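Local coordinates for ubiquinone biosynthesis protein UbiJ (Escherichia coli, PDB 6H6P), which binds hydrophobic intermediates of ubiquinone biosynthesis through its SCP2 domain and is essential for the stability of the Ubi complex, at the interface of chains A and B. Sequence-based numbering; all coordinates share one arbitrary frame. Chains: chain A/B, Ubiquinone biosynthesis protein UbiJ.

The interface of chains A and B. Residues chain A 47, 62, 69, 71, 74; chain B 44-45.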
loop_
_atom_site.group_PDB
_atom_site.type_symbol
_atom_site.label_atom_id
_atom_site.label_comp_id
_atom_site.label_asym_id
_atom_site.label_seq_id
_atom_site.Cartn_x
_atom_site.Cartn_y
_atom_site.Cartn_z
ATOM N N VAL A 47 -6.040 13.880 -11.484
ATOM C CA VAL A 47 -4.763 13.748 -12.153
ATOM C C VAL A 47 -4.207 15.163 -12.358
ATOM O O VAL A 47 -4.883 16.031 -12.924
ATOM C CB VAL A 47 -4.893 12.954 -13.473
ATOM C CG1 VAL A 47 -3.553 12.819 -14.162
ATOM C CG2 VAL A 47 -5.517 11.575 -13.243
ATOM N N VAL A 62 -1.430 11.097 -9.690
ATOM C CA VAL A 62 -2.792 10.537 -9.612
ATOM C C VAL A 62 -3.108 10.372 -8.122
ATOM O O VAL A 62 -2.374 9.701 -7.406
ATOM C CB VAL A 62 -2.946 9.224 -10.418
ATOM C CG1 VAL A 62 -4.401 8.789 -10.468
ATOM C CG2 VAL A 62 -2.386 9.384 -11.833
ATOM N N ASP A 69 0.152 8.430 -6.906
ATOM C CA ASP A 69 0.984 7.723 -7.902
ATOM C C ASP A 69 1.673 8.778 -8.757
ATOM O O ASP A 69 1.028 9.731 -9.161
ATOM C CB ASP A 69 0.181 6.761 -8.801
ATOM C CG ASP A 69 -0.617 5.695 -8.066
ATOM O OD1 ASP A 69 -0.032 4.998 -7.188
ATOM O OD2 ASP A 69 -1.803 5.528 -8.387
ATOM N N LEU A 71 3.751 9.142 -12.175
ATOM C CA LEU A 71 4.031 8.502 -13.455
ATOM C C LEU A 71 4.829 9.436 -14.358
ATOM O O LEU A 71 4.664 10.653 -14.295
ATOM C CB LEU A 71 2.720 8.140 -14.166
ATOM C CG LEU A 71 1.587 7.565 -13.336
ATOM C CD1 LEU A 71 0.317 7.725 -14.062
ATOM C CD2 LEU A 71 1.786 6.117 -13.055
ATOM N N TRP A 74 1.726 9.159 -19.502
ATOM C CA TRP A 74 0.307 8.884 -19.455
ATOM C C TRP A 74 -0.358 9.437 -20.709
ATOM O O TRP A 74 -0.147 10.591 -21.066
ATOM C CB TRP A 74 -0.318 9.429 -18.166
ATOM C CG TRP A 74 -1.705 8.942 -17.910
ATOM C CD1 TRP A 74 -2.122 7.647 -17.784
ATOM C CD2 TRP A 74 -2.850 9.754 -17.708
ATOM N NE1 TRP A 74 -3.477 7.607 -17.559
ATOM C CE2 TRP A 74 -3.950 8.890 -17.503
ATOM C CE3 TRP A 74 -3.065 11.140 -17.712
ATOM C CZ2 TRP A 74 -5.242 9.367 -17.296
ATOM C CZ3 TRP A 74 -4.342 11.613 -17.489
ATOM C CH2 TRP A 74 -5.414 10.736 -17.288
ATOM N N LEU B 44 -7.255 4.071 -14.071
ATOM C CA LEU B 44 -6.406 5.009 -13.348
ATOM C C LEU B 44 -7.000 6.421 -13.386
ATOM O O LEU B 44 -7.167 6.998 -14.460
ATOM C CB LEU B 44 -4.990 4.939 -13.978
ATOM C CG LEU B 44 -3.848 5.813 -13.454
ATOM C CD1 LEU B 44 -3.504 5.504 -12.047
ATOM C CD2 LEU B 44 -2.625 5.631 -14.294
ATOM N N GLY B 45 -7.337 6.931 -12.210
ATOM C CA GLY B 45 -7.903 8.253 -11.998
ATOM C C GLY B 45 -9.418 8.286 -12.017
ATOM O O GLY B 45 -10.010 9.366 -11.909
#
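B:Leu44 pushes its forked tip between A:Val62, A:Leu71 and A:Trp74, a worked example of a knob-like aliphatic residue on a loop settling on the face of a neighbouring sheet. Its CG stands anti to the backbone N (chi1 180°), which extends the side chain away from its own loop and toward the strands 57-63 and 68-71 of chain A. The two methyls then divide the work. CD2 meets A:Leu71 tip to tip, 3.6 Å from that residue's CD1, and also lies 3.9 Å from NE1 of the A:Trp74 indole. The indole passes alongside the leucine in the opposite direction, and CD2 sits off one of its faces, just beyond the CD1–NE1 edge of the pyrrole ring, a van der Waals contact that does not use the N-H. CD1, the other branch of the fork, turns to A:Val62, whose CG1 is 3.8 Å off and whose CG2 comes almost as near. With CG1 anti to its backbone N (chi1 -172°), A:Val62 turns both methyls to the leucine, and CG1 also touches the CA of B:Gly45 at 3.9 Å.

Around this tight centre the fit slackens. The carboxylate of A:Asp69 merely skirts the leucine, its OD2 4.0 Å from CD1 of B:Leu44, and loses almost no surface to the partner. At the B:Gly45 end, CG2 of A:Val47 stays 4.3 Å from the glycine CA, a peripheral touch. No hydrogen bond or salt bridge crosses this patch, so its hold rests on apolar contact. An alanine at B:Leu44 would probably open a gap between A:Val62, A:Leu71 and A:Trp74, costing A:Leu71 its methyl partner and setting the indole freer to turn.

The contact recurs with the chains exchanged, so the two-fold pairing receives such an anchor twice. Although the crystal alone does not show that the pairing operates in the Ubi complex, the patch probably helps hold two lipid-binding SCP2 domains of UbiJ together.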